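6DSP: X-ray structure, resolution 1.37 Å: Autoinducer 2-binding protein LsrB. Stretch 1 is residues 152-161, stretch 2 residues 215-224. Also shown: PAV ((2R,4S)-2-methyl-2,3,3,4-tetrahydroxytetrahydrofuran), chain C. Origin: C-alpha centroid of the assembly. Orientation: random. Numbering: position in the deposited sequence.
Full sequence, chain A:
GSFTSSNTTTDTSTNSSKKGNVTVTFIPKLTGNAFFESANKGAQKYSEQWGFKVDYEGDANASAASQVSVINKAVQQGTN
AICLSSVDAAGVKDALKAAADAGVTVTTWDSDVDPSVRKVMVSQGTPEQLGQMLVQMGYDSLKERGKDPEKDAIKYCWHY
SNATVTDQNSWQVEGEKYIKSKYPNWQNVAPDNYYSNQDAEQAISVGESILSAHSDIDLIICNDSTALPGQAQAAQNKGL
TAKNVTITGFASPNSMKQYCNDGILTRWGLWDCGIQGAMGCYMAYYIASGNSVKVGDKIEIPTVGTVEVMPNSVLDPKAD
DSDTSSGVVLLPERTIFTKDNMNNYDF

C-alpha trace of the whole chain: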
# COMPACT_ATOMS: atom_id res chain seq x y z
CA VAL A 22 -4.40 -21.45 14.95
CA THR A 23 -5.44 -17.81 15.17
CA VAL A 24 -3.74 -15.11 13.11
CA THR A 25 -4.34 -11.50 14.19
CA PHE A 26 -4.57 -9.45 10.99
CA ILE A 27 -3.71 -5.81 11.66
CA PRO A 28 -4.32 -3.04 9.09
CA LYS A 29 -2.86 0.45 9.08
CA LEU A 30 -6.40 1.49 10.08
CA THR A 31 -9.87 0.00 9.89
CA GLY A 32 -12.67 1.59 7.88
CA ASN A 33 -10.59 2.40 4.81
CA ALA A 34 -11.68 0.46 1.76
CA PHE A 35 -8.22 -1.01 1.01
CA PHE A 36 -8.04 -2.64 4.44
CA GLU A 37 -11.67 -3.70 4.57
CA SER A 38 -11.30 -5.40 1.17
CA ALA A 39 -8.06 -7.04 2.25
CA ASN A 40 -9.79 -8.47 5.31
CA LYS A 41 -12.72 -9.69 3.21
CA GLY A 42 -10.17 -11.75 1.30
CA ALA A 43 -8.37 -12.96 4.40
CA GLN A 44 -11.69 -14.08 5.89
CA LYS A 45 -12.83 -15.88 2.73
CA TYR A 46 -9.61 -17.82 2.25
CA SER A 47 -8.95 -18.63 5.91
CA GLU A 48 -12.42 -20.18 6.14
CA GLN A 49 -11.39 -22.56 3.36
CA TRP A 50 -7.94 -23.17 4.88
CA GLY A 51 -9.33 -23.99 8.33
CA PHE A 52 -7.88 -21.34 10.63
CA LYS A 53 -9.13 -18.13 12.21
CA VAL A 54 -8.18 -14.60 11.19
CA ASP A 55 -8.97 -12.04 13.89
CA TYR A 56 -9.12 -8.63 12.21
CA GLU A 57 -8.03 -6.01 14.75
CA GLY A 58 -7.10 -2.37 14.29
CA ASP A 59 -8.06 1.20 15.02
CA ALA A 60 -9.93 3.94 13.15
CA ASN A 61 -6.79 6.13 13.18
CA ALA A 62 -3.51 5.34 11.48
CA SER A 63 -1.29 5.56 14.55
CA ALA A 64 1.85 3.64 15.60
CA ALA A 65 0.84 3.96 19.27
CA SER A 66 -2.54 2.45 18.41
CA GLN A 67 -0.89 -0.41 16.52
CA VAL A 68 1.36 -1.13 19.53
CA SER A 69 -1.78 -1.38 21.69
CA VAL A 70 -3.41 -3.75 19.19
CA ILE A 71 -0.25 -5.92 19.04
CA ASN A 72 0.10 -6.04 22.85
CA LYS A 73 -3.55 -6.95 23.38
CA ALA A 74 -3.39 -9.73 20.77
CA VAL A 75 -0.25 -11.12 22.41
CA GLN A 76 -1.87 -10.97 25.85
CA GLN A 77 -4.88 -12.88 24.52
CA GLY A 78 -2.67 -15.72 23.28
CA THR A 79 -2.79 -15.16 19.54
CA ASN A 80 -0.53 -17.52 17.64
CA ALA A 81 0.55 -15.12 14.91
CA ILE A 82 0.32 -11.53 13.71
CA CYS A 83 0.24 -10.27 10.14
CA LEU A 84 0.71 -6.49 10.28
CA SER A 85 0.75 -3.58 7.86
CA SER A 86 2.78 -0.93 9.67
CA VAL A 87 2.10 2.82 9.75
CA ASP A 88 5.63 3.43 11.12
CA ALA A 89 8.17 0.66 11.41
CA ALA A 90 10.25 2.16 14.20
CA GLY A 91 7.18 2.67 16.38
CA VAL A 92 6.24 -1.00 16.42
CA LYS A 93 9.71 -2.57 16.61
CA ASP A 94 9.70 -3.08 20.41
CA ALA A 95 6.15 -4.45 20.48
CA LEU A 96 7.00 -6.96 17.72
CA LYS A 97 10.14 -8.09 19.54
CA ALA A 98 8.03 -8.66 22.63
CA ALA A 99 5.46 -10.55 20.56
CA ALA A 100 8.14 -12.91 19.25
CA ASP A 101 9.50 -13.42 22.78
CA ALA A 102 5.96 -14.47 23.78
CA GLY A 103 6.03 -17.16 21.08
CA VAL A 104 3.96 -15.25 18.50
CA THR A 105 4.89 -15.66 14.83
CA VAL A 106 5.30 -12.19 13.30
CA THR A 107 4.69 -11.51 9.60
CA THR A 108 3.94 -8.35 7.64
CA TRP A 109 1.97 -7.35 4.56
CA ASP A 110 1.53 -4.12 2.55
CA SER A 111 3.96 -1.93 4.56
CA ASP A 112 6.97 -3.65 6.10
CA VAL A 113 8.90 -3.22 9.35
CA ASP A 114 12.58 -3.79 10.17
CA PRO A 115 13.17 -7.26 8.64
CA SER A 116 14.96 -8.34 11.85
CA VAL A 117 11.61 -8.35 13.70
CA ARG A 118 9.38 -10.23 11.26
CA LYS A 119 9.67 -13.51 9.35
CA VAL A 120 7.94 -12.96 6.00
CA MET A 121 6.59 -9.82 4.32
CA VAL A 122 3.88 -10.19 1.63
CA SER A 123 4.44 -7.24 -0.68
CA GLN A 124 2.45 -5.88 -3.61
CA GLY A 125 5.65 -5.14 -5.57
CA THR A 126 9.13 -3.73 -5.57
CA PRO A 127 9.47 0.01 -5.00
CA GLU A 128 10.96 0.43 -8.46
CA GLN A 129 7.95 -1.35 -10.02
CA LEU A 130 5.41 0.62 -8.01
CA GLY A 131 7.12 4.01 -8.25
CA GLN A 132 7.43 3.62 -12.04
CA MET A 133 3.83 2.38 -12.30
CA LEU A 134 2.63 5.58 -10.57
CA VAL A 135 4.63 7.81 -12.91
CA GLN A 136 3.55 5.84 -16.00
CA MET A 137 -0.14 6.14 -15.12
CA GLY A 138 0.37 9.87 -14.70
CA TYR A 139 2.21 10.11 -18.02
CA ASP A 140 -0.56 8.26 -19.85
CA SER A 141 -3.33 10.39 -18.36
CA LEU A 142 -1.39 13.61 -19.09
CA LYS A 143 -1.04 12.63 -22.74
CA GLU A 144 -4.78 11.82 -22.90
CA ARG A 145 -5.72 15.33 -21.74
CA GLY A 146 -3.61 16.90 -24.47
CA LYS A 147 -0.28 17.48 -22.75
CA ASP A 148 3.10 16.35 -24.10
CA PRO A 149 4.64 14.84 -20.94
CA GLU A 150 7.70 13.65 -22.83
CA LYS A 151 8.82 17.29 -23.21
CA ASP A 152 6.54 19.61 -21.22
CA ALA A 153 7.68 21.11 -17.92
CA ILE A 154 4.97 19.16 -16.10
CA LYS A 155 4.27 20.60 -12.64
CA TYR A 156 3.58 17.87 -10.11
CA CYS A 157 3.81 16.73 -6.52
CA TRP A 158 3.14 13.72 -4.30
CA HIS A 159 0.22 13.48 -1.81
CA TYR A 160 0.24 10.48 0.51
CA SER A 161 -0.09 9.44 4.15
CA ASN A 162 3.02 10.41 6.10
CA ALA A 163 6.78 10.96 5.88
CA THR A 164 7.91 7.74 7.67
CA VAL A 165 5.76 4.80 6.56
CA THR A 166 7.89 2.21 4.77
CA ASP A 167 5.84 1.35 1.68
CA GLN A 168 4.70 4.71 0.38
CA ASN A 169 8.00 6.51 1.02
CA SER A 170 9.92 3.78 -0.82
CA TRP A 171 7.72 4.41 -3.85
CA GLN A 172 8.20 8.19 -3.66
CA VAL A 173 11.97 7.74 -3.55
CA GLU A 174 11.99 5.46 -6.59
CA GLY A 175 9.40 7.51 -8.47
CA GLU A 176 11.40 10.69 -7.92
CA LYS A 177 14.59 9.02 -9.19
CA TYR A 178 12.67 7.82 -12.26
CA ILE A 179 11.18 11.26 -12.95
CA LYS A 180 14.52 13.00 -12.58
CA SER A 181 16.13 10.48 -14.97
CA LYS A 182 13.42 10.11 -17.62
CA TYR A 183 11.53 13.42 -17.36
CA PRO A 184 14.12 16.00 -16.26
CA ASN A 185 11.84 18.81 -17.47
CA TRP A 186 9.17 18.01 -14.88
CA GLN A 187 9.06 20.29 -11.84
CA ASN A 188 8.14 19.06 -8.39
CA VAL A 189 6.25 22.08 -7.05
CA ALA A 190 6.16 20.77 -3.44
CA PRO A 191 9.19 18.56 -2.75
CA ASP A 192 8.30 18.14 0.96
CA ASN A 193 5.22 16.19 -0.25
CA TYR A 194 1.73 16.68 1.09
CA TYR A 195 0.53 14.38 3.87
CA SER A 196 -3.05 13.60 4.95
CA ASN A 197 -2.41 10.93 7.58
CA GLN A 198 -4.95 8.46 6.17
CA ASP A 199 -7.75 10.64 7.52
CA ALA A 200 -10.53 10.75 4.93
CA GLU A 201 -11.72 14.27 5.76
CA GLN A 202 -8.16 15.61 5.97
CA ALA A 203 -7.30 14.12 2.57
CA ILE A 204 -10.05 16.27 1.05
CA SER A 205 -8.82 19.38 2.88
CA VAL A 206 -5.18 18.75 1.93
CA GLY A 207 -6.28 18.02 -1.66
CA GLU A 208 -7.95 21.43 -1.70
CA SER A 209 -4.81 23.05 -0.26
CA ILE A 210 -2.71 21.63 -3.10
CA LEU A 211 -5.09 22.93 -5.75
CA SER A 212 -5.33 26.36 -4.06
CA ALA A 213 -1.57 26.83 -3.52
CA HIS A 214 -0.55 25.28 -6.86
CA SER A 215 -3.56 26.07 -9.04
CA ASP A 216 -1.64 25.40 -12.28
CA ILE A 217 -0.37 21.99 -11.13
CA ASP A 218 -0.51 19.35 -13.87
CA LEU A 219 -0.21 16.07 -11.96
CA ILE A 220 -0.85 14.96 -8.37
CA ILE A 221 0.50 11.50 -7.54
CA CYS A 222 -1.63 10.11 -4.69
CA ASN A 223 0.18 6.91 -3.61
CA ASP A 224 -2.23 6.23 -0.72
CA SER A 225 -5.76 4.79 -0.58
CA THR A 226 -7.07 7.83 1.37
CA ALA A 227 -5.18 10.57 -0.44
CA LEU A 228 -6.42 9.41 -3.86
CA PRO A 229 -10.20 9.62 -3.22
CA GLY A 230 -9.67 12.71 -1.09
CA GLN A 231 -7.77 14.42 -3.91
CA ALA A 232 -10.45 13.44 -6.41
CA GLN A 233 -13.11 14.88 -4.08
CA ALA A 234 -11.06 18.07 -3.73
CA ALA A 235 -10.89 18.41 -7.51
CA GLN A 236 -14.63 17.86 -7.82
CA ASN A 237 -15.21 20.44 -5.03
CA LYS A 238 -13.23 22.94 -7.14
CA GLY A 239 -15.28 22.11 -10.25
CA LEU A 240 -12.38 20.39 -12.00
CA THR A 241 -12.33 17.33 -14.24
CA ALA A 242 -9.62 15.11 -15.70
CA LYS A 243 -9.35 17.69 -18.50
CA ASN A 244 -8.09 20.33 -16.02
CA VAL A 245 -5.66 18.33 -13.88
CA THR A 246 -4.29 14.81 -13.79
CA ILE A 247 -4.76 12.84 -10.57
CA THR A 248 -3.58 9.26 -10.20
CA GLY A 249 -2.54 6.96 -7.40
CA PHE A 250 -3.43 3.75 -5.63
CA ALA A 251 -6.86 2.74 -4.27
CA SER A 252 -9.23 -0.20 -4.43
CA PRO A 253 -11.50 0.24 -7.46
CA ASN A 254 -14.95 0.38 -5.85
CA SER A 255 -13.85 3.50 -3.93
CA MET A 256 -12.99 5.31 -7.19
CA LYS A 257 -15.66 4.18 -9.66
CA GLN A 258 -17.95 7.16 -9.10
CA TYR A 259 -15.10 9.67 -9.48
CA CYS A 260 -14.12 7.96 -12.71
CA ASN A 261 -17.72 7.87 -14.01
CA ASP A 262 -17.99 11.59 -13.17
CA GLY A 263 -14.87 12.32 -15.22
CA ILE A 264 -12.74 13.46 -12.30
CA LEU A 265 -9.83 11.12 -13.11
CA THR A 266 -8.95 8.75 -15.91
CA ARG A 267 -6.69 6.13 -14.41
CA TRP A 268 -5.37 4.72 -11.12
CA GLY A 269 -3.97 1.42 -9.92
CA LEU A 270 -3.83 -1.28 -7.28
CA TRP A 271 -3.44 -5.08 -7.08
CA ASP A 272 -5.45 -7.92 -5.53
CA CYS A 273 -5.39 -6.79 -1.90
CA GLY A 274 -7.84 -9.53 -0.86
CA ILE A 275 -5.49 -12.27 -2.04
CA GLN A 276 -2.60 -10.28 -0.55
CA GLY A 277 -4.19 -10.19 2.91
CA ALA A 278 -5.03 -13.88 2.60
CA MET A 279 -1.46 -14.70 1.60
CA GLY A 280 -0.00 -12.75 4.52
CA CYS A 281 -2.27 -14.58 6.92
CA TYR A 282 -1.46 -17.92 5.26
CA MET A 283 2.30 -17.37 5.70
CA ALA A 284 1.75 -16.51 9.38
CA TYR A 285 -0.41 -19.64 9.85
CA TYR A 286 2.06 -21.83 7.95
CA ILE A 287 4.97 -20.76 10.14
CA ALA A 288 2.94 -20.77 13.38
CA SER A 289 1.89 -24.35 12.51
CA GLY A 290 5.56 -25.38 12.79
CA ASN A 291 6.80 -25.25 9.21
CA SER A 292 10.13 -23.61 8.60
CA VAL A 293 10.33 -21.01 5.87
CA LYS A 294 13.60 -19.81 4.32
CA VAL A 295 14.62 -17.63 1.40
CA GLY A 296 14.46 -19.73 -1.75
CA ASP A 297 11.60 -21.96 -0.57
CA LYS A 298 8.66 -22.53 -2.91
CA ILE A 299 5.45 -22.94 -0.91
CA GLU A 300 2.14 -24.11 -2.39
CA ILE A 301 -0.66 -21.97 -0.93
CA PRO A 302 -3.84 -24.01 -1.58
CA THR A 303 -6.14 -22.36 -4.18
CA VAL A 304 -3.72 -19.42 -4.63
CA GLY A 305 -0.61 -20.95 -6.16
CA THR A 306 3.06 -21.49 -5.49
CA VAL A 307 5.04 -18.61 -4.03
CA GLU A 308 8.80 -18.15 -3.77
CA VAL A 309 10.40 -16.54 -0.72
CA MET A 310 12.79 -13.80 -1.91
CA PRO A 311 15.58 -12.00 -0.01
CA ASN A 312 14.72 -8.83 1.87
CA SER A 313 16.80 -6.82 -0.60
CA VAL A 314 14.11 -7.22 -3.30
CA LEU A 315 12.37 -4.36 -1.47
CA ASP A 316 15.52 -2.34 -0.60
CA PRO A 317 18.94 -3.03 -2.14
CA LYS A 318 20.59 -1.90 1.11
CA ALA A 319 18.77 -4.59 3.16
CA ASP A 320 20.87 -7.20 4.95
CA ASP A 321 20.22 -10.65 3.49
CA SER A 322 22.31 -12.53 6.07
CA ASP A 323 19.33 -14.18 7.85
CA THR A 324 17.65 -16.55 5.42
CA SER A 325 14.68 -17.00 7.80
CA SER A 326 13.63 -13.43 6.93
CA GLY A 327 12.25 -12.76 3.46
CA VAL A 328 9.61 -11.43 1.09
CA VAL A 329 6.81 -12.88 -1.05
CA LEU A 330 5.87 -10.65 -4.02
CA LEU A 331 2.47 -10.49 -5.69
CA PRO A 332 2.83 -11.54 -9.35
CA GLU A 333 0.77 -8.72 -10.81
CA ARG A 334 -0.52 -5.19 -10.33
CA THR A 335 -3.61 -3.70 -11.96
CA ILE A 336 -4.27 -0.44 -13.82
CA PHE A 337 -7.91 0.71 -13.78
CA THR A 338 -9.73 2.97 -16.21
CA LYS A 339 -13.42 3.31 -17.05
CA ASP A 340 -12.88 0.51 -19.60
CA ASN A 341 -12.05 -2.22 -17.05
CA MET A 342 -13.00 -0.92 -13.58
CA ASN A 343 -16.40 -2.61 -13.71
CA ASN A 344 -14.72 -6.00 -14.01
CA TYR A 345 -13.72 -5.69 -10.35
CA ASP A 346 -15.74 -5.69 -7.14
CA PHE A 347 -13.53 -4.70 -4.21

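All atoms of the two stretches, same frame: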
# COMPACT_ATOMS: atom_id res chain seq x y z
N ASP A 152 7.05 18.47 -21.97
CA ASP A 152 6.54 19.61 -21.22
C ASP A 152 7.18 19.68 -19.83
O ASP A 152 7.58 18.66 -19.22
CB ASP A 152 5.03 19.49 -21.00
CG ASP A 152 4.21 19.69 -22.27
OD1 ASP A 152 4.71 20.26 -23.27
OD2 ASP A 152 3.02 19.29 -22.20
N ALA A 153 7.20 20.90 -19.29
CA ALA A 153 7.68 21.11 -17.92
C ALA A 153 6.52 20.86 -16.96
O ALA A 153 5.97 21.76 -16.32
CB ALA A 153 8.25 22.52 -17.77
N ILE A 154 6.12 19.58 -16.90
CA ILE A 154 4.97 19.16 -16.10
C ILE A 154 5.19 19.52 -14.64
O ILE A 154 6.20 19.13 -14.03
CB ILE A 154 4.77 17.63 -16.26
CG1 ILE A 154 4.43 17.22 -17.71
CG2 ILE A 154 3.77 17.06 -15.21
CD1 ILE A 154 3.17 17.87 -18.27
N LYS A 155 4.24 20.23 -14.05
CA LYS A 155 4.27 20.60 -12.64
C LYS A 155 3.54 19.53 -11.85
O LYS A 155 2.40 19.16 -12.18
CB LYS A 155 3.58 21.95 -12.44
CG LYS A 155 4.41 23.13 -12.93
CD LYS A 155 3.74 24.46 -12.59
CE LYS A 155 4.68 25.61 -12.90
NZ LYS A 155 4.14 26.93 -12.50
N TYR A 156 4.19 18.99 -10.83
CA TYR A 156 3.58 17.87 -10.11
C TYR A 156 4.00 17.88 -8.65
O TYR A 156 4.91 18.60 -8.23
CB TYR A 156 3.97 16.52 -10.74
CG TYR A 156 5.39 16.14 -10.42
CD1 TYR A 156 6.48 16.67 -11.13
CD2 TYR A 156 5.65 15.26 -9.38
CE1 TYR A 156 7.77 16.33 -10.79
CE2 TYR A 156 6.95 14.92 -9.05
CZ TYR A 156 7.98 15.46 -9.72
OH TYR A 156 9.26 15.11 -9.38
N CYS A 157 3.32 17.05 -7.86
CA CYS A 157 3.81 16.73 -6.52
C CYS A 157 3.19 15.41 -6.09
O CYS A 157 2.34 14.84 -6.79
CB CYS A 157 3.47 17.83 -5.49
SG CYS A 157 1.75 17.99 -5.01
N TRP A 158 3.64 14.94 -4.92
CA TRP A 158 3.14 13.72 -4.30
C TRP A 158 2.26 14.08 -3.10
O TRP A 158 2.55 15.04 -2.37
CB TRP A 158 4.31 12.85 -3.79
CG TRP A 158 5.23 12.36 -4.86
CD1 TRP A 158 6.18 13.09 -5.52
CD2 TRP A 158 5.34 11.02 -5.34
NE1 TRP A 158 6.85 12.28 -6.42
CE2 TRP A 158 6.35 11.00 -6.32
CE3 TRP A 158 4.67 9.83 -5.04
CZ2 TRP A 158 6.69 9.85 -7.02
CZ3 TRP A 158 5.01 8.69 -5.72
CH2 TRP A 158 6.02 8.69 -6.69
N HIS A 159 1.16 13.34 -2.94
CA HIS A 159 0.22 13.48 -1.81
C HIS A 159 -0.03 12.08 -1.27
O HIS A 159 -0.62 11.24 -1.96
CB HIS A 159 -1.09 14.13 -2.30
CG HIS A 159 -2.17 14.19 -1.26
ND1 HIS A 159 -3.46 14.60 -1.55
CD2 HIS A 159 -2.18 13.84 0.06
CE1 HIS A 159 -4.21 14.52 -0.46
NE2 HIS A 159 -3.46 14.06 0.53
N TYR A 160 0.45 11.81 -0.06
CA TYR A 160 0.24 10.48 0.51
C TYR A 160 0.07 10.60 2.03
O TYR A 160 -0.32 11.66 2.53
CB TYR A 160 1.28 9.48 -0.01
CG TYR A 160 2.75 9.78 0.19
CD1 TYR A 160 3.43 10.64 -0.66
CD2 TYR A 160 3.47 9.13 1.18
CE1 TYR A 160 4.80 10.83 -0.54
CE2 TYR A 160 4.84 9.34 1.32
CZ TYR A 160 5.49 10.19 0.45
OH TYR A 160 6.84 10.38 0.54
N SER A 161 0.30 9.50 2.74
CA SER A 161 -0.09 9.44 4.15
C SER A 161 0.84 10.20 5.08
O SER A 161 0.40 11.07 5.83
CB SER A 161 -0.23 7.98 4.58
OG SER A 161 1.00 7.29 4.47
N SER A 215 -2.35 26.20 -8.22
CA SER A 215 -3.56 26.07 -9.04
C SER A 215 -3.28 25.64 -10.46
O SER A 215 -4.18 25.09 -11.12
CB SER A 215 -4.38 27.37 -9.02
OG SER A 215 -3.67 28.40 -9.69
N ASP A 216 -2.05 25.85 -10.96
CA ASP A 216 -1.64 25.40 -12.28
C ASP A 216 -0.92 24.05 -12.26
O ASP A 216 -0.27 23.68 -13.25
CB ASP A 216 -0.75 26.45 -12.96
CG ASP A 216 0.54 26.68 -12.21
OD1 ASP A 216 0.76 26.12 -11.13
OD2 ASP A 216 1.36 27.48 -12.68
N ILE A 217 -1.03 23.29 -11.17
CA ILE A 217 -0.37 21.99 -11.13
C ILE A 217 -0.95 21.10 -12.23
O ILE A 217 -2.15 21.15 -12.55
CB ILE A 217 -0.52 21.39 -9.72
CG1 ILE A 217 0.49 20.27 -9.49
CG2 ILE A 217 -1.98 20.95 -9.45
CD1 ILE A 217 0.64 19.90 -8.00
N ASP A 218 -0.08 20.24 -12.80
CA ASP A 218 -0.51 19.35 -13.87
C ASP A 218 -0.84 17.95 -13.38
O ASP A 218 -1.72 17.29 -13.95
CB ASP A 218 0.60 19.20 -14.93
CG ASP A 218 0.80 20.46 -15.74
OD1 ASP A 218 -0.18 20.92 -16.38
OD2 ASP A 218 1.93 20.99 -15.70
N LEU A 219 -0.13 17.47 -12.37
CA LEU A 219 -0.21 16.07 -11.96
C LEU A 219 -0.07 15.99 -10.45
O LEU A 219 0.86 16.57 -9.87
CB LEU A 219 0.98 15.31 -12.61
CG LEU A 219 1.25 13.90 -12.11
CD1 LEU A 219 0.05 12.97 -12.45
CD2 LEU A 219 2.56 13.40 -12.69
N ILE A 220 -0.97 15.24 -9.81
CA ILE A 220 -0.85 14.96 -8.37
C ILE A 220 -0.81 13.46 -8.21
O ILE A 220 -1.77 12.77 -8.59
CB ILE A 220 -2.02 15.56 -7.56
CG1 ILE A 220 -2.22 17.05 -7.90
CG2 ILE A 220 -1.73 15.36 -6.03
CD1 ILE A 220 -3.46 17.66 -7.27
N ILE A 221 0.31 12.94 -7.70
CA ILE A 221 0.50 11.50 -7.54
C ILE A 221 0.08 11.15 -6.12
O ILE A 221 0.76 11.53 -5.16
CB ILE A 221 1.96 11.07 -7.80
CG1 ILE A 221 2.43 11.52 -9.21
CG2 ILE A 221 2.07 9.56 -7.65
CD1 ILE A 221 3.93 11.30 -9.41
N CYS A 222 -1.01 10.40 -5.99
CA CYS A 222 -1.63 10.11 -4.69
C CYS A 222 -1.42 8.64 -4.35
O CYS A 222 -2.35 7.83 -4.47
CB CYS A 222 -3.12 10.44 -4.76
SG CYS A 222 -3.39 12.20 -5.09
N ASN A 223 -0.19 8.29 -3.91
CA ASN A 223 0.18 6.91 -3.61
C ASN A 223 -0.30 6.44 -2.24
O ASN A 223 0.49 5.95 -1.42
CB ASN A 223 1.69 6.71 -3.76
CG ASN A 223 2.51 7.77 -3.00
OD1 ASN A 223 2.23 8.98 -3.08
ND2 ASN A 223 3.56 7.33 -2.33
N ASP A 224 -1.60 6.60 -1.99
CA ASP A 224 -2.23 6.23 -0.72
C ASP A 224 -3.73 6.14 -0.95
O ASP A 224 -4.32 6.99 -1.63
CB ASP A 224 -1.91 7.27 0.35
CG ASP A 224 -2.75 7.05 1.60
OD1 ASP A 224 -2.43 6.08 2.34
OD2 ASP A 224 -3.73 7.80 1.81
O2 PAV C . -1.28 2.86 -1.31
C2 PAV C . -1.90 2.01 -0.32
C1 PAV C . -3.08 1.19 -0.89
O5 PAV C . -2.61 3.01 0.61
C5 PAV C . -2.74 2.40 1.82
C4 PAV C . -1.92 1.09 1.78
O4 PAV C . -1.16 0.94 2.97
C3 PAV C . -1.09 1.29 0.51
O3 PAV C . -0.77 0.06 -0.07
O13 PAV C . 0.07 2.04 0.80

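Two neighbouring parallel strands, distant in sequence, illustrate how a β-sheet is secured first by charge and backbone polarity and then by side chains sorted onto its two faces. In LsrB the strongest link lies at the solvent-accessible end, where the extended side chain of Lys155 reaches Asp216 in a salt bridge, NZ to OD2 2.8 Å. The same lysine anchors the strand entrance through its backbone. Its N donates to OD2 of Asp218 at 2.9 Å and almost linearly (176°), while its O accepts from both Asp218 N (2.8 Å) and Leu219 N (3.0 Å). An aspartate side chain thus supplies an acceptor where the regular ladder has only begun.

Beyond it the parallel pattern takes over, one strand engaging the other through alternate residues. Cys157 N donates to Leu219 O (3.2 Å), Ile221 N to Cys157 O (2.9 Å, 175°), and His159 N to Ile221 O (2.9 Å). Cα–H groups supplement the ladder: Tyr156 CA lies 3.0 Å from Leu219 O, and Cys222 CA 3.1 Å from His159 O. The ladder does not continue to Asn223, whose N stands 3.6 Å from His159 O without a hydrogen bond.

Side chains follow the alternation. Tyr156, Trp158, Leu219 and Ile221 share one face; there Ile221 CG2 sits over the six-membered ring of Trp158, 4.0 Å from its centroid and 27° off the normal, a CH–π contact. Tyr156 CB packs against Leu219 CB at 3.7 Å. Cys157 and Ile220 occupy the other face, and Cys157 SG also meets Ile217 CD1 at 3.7 Å. Asn223 OD1 lies at the edge of the Trp158 ring, 3.2 Å from Trp158 CE3, buried without a hydrogen-bonding partner; it is equally close to Tyr160 CD1 (3.2 Å), and Asn223 ND2 lies over the face of the Tyr160 ring.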